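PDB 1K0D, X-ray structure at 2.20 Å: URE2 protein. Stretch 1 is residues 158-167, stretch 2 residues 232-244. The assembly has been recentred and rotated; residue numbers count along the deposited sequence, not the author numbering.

Stretch 1 (158-167) VRRVYGVVEM
Stretch 2 (232-244) NIKIEFPEVYKWT

Residues 158-167 lie within one continuous helix (phi/psi near -65/-40), which packs against the short helix 233-236 and the opening of a second helix, 238-244, that continues beyond the stretch. Its axis passes 8.5 Å from that of helix 238-244, with 73° between their N-to-C directions; the CA atoms of Glu166 and Val240 are 5.6 Å apart, those of Arg159 and Glu236 8.8 Å. The contact buries 550 Å² in total.

Asn232 (phi/psi -106/99) is at the N-cap position of the first helix, and its backbone N donates to Glu236 OE1 (2.7 Å). Ile233 (m, t) brings CD1 to 4.2 Å from Tyr162 CE2. Lys234 and Ile235 make no contact with stretch 1. Glu236 (m, t) points toward the long helix, where its OE2 forms a salt bridge with Arg159 NH1 (2.6 Å), although the hydrogen bond within it is weak (128°); Arg159 (m, t, chi3 -141°) extends from a CB directed sideways to reach it.

Phe237 (m; phi/psi -136/74) breaks the helical path and occupies the N-cap of the next helix. Its ring lies under Tyr162, whose CB sits 3.7 Å from the Phe237 ring centroid, over the face, and Phe237 CE2 is 3.7 Å from Gly163 N, an approach made against backbone without a side chain.

Pro238 opens helix 238-244; lacking an amide hydrogen, it leaves the carboxylate of Glu166 to the next two amides. Glu166 (t, p) accepts from Glu239 N at OE1 and from Val240 N at OE2, both 2.8 Å, so its negative charge meets free amides of the helix's first turn. Glu239 (m, m) turns its end away, its OE2 bridging to Lys242 NZ (2.9 Å).

Val240 (t) places CG2 3.8 Å from Val165 CG1 and CG1 4.1 Å from Tyr162 CE2, at the tyrosine ring's edge. Trp243 (t, chi2 68°) completes this buried apolar patch, receiving Val165 CG1 over one face, 4.3 Å from the centroid of the Trp243 six-membered ring.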

# COMPACT_ATOMS: atom_id res chain seq x y z
N VAL B 158 -0.22 8.46 14.68
CA VAL B 158 0.44 7.19 14.93
C VAL B 158 -0.16 6.49 16.16
O VAL B 158 -0.36 5.28 16.15
CB VAL B 158 1.97 7.36 15.10
CG1 VAL B 158 2.62 6.02 15.44
CG2 VAL B 158 2.56 7.90 13.82
N ARG B 159 -0.44 7.26 17.21
CA ARG B 159 -1.05 6.67 18.42
C ARG B 159 -2.45 6.19 18.07
O ARG B 159 -2.93 5.19 18.61
CB ARG B 159 -1.16 7.68 19.56
CG ARG B 159 0.13 7.99 20.28
CD ARG B 159 -0.15 8.91 21.46
NE ARG B 159 0.89 9.91 21.61
CZ ARG B 159 2.06 9.70 22.19
NH1 ARG B 159 2.35 8.51 22.70
NH2 ARG B 159 2.95 10.68 22.25
N ARG B 160 -3.10 6.93 17.19
CA ARG B 160 -4.44 6.57 16.77
C ARG B 160 -4.42 5.22 16.03
O ARG B 160 -5.20 4.33 16.34
CB ARG B 160 -5.02 7.66 15.87
CG ARG B 160 -6.39 7.32 15.30
CD ARG B 160 -6.75 8.21 14.13
NE ARG B 160 -7.76 7.57 13.31
CZ ARG B 160 -7.50 6.85 12.22
NH1 ARG B 160 -6.26 6.68 11.79
NH2 ARG B 160 -8.50 6.27 11.57
N VAL B 161 -3.52 5.08 15.05
CA VAL B 161 -3.47 3.83 14.30
C VAL B 161 -3.06 2.67 15.20
O VAL B 161 -3.51 1.54 15.01
CB VAL B 161 -2.54 3.93 13.06
CG1 VAL B 161 -3.09 4.97 12.09
CG2 VAL B 161 -1.13 4.28 13.46
N TYR B 162 -2.20 2.94 16.19
CA TYR B 162 -1.81 1.88 17.10
C TYR B 162 -2.99 1.48 17.97
O TYR B 162 -3.11 0.34 18.40
CB TYR B 162 -0.61 2.29 17.97
CG TYR B 162 0.71 1.85 17.36
CD1 TYR B 162 1.47 2.72 16.58
CD2 TYR B 162 1.15 0.54 17.50
CE1 TYR B 162 2.63 2.29 15.95
CE2 TYR B 162 2.32 0.10 16.88
CZ TYR B 162 3.05 0.98 16.10
OH TYR B 162 4.21 0.55 15.48
N GLY B 163 -3.89 2.43 18.21
CA GLY B 163 -5.08 2.14 18.99
C GLY B 163 -5.98 1.20 18.21
O GLY B 163 -6.66 0.36 18.80
N VAL B 164 -6.01 1.35 16.89
CA VAL B 164 -6.82 0.48 16.04
C VAL B 164 -6.30 -0.95 16.14
O VAL B 164 -7.07 -1.91 16.23
CB VAL B 164 -6.78 0.93 14.55
CG1 VAL B 164 -7.56 -0.03 13.68
CG2 VAL B 164 -7.35 2.34 14.42
N VAL B 165 -4.98 -1.10 16.13
CA VAL B 165 -4.37 -2.42 16.24
C VAL B 165 -4.61 -3.01 17.64
O VAL B 165 -4.93 -4.19 17.78
CB VAL B 165 -2.84 -2.35 15.98
CG1 VAL B 165 -2.22 -3.72 16.18
CG2 VAL B 165 -2.58 -1.86 14.55
N GLU B 166 -4.45 -2.17 18.66
CA GLU B 166 -4.65 -2.59 20.04
C GLU B 166 -6.07 -3.13 20.21
O GLU B 166 -6.28 -4.22 20.73
CB GLU B 166 -4.43 -1.41 20.99
CG GLU B 166 -4.60 -1.75 22.46
CD GLU B 166 -3.46 -2.58 23.01
OE1 GLU B 166 -3.55 -3.01 24.18
OE2 GLU B 166 -2.47 -2.81 22.28
N MET B 167 -7.05 -2.34 19.77
CA MET B 167 -8.46 -2.71 19.87
C MET B 167 -8.72 -4.06 19.18
O MET B 167 -9.33 -4.95 19.77
CB MET B 167 -9.33 -1.61 19.25
CG MET B 167 -10.82 -1.92 19.16
SD MET B 167 -11.84 -0.47 18.71
CE MET B 167 -11.46 -0.29 16.93
N ASN B 232 5.57 4.83 23.78
CA ASN B 232 6.01 3.68 24.57
C ASN B 232 4.95 2.59 24.42
O ASN B 232 3.92 2.62 25.09
CB ASN B 232 6.17 4.12 26.04
CG ASN B 232 6.66 3.00 26.94
OD1 ASN B 232 6.96 3.24 28.12
ND2 ASN B 232 6.73 1.78 26.42
N ILE B 233 5.21 1.64 23.53
CA ILE B 233 4.26 0.55 23.26
C ILE B 233 3.93 -0.34 24.47
O ILE B 233 2.77 -0.67 24.71
CB ILE B 233 4.77 -0.35 22.11
CG1 ILE B 233 4.77 0.44 20.80
CG2 ILE B 233 3.89 -1.58 21.97
CD1 ILE B 233 5.42 -0.30 19.65
N LYS B 234 4.97 -0.74 25.20
CA LYS B 234 4.80 -1.60 26.37
C LYS B 234 3.80 -1.04 27.37
O LYS B 234 3.02 -1.78 27.96
CB LYS B 234 6.16 -1.80 27.05
CG LYS B 234 6.14 -2.65 28.31
CD LYS B 234 7.56 -2.88 28.82
CE LYS B 234 7.57 -3.54 30.19
NZ LYS B 234 6.91 -4.87 30.19
N ILE B 235 3.80 0.28 27.55
CA ILE B 235 2.89 0.91 28.50
C ILE B 235 1.62 1.43 27.87
O ILE B 235 0.53 1.31 28.44
CB ILE B 235 3.60 2.08 29.22
CG1 ILE B 235 4.83 1.56 29.96
CG2 ILE B 235 2.63 2.76 30.19
CD1 ILE B 235 5.64 2.65 30.61
N GLU B 236 1.75 2.01 26.68
CA GLU B 236 0.60 2.57 25.98
C GLU B 236 -0.30 1.57 25.27
O GLU B 236 -1.51 1.77 25.19
CB GLU B 236 1.07 3.63 24.98
CG GLU B 236 1.54 4.92 25.61
CD GLU B 236 1.97 5.94 24.58
OE1 GLU B 236 3.18 6.03 24.29
OE2 GLU B 236 1.09 6.63 24.03
N PHE B 237 0.29 0.49 24.74
CA PHE B 237 -0.50 -0.50 24.01
C PHE B 237 -0.13 -1.94 24.38
O PHE B 237 0.51 -2.65 23.61
CB PHE B 237 -0.33 -0.29 22.50
CG PHE B 237 -0.64 1.12 22.05
CD1 PHE B 237 0.37 2.05 21.88
CD2 PHE B 237 -1.96 1.52 21.83
CE1 PHE B 237 0.08 3.37 21.51
CE2 PHE B 237 -2.26 2.83 21.46
CZ PHE B 237 -1.23 3.75 21.30
N PRO B 238 -0.56 -2.39 25.57
CA PRO B 238 -0.31 -3.73 26.11
C PRO B 238 -0.44 -4.88 25.11
O PRO B 238 0.48 -5.67 24.94
CB PRO B 238 -1.32 -3.83 27.25
CG PRO B 238 -1.38 -2.44 27.75
CD PRO B 238 -1.47 -1.64 26.46
N GLU B 239 -1.60 -4.99 24.47
CA GLU B 239 -1.83 -6.05 23.50
C GLU B 239 -0.81 -6.03 22.35
O GLU B 239 -0.28 -7.07 21.96
CB GLU B 239 -3.25 -5.95 22.92
CG GLU B 239 -4.36 -6.39 23.87
CD GLU B 239 -4.29 -7.87 24.21
OE1 GLU B 239 -4.20 -8.70 23.28
OE2 GLU B 239 -4.33 -8.21 25.41
N VAL B 240 -0.53 -4.84 21.82
CA VAL B 240 0.44 -4.72 20.74
C VAL B 240 1.80 -5.18 21.25
O VAL B 240 2.60 -5.74 20.51
CB VAL B 240 0.57 -3.26 20.23
CG1 VAL B 240 1.73 -3.13 19.26
CG2 VAL B 240 -0.73 -2.84 19.55
N TYR B 241 2.04 -4.95 22.54
CA TYR B 241 3.30 -5.34 23.15
C TYR B 241 3.50 -6.85 23.15
O TYR B 241 4.55 -7.33 22.73
CB TYR B 241 3.40 -4.81 24.58
CG TYR B 241 4.74 -5.10 25.21
CD1 TYR B 241 5.89 -4.45 24.77
CD2 TYR B 241 4.87 -6.08 26.20
CE1 TYR B 241 7.13 -4.77 25.29
CE2 TYR B 241 6.11 -6.40 26.73
CZ TYR B 241 7.24 -5.74 26.27
OH TYR B 241 8.48 -6.07 26.77
N LYS B 242 2.51 -7.60 23.62
CA LYS B 242 2.62 -9.07 23.66
C LYS B 242 2.81 -9.61 22.24
O LYS B 242 3.68 -10.43 21.97
CB LYS B 242 1.35 -9.70 24.24
CG LYS B 242 0.97 -9.28 25.64
CD LYS B 242 -0.20 -10.13 26.11
CE LYS B 242 -0.97 -9.48 27.25
NZ LYS B 242 -1.73 -8.30 26.76
N TRP B 243 1.94 -9.13 21.36
CA TRP B 243 1.90 -9.48 19.95
C TRP B 243 3.28 -9.32 19.30
O TRP B 243 3.80 -10.25 18.68
CB TRP B 243 0.86 -8.57 19.31
CG TRP B 243 0.66 -8.63 17.84
CD1 TRP B 243 0.15 -9.66 17.12
CD2 TRP B 243 0.82 -7.54 16.93
NE1 TRP B 243 -0.05 -9.28 15.81
CE2 TRP B 243 0.36 -7.98 15.67
CE3 TRP B 243 1.30 -6.23 17.06
CZ2 TRP B 243 0.36 -7.14 14.55
CZ3 TRP B 243 1.30 -5.40 15.94
CH2 TRP B 243 0.83 -5.86 14.70
N THR B 244 3.87 -8.14 19.45
CA THR B 244 5.19 -7.88 18.88
C THR B 244 6.25 -8.77 19.51
O THR B 244 7.15 -9.26 18.82
CB THR B 244 5.61 -6.41 19.09
OG1 THR B 244 4.52 -5.54 18.73
CG2 THR B 244 6.81 -6.07 18.21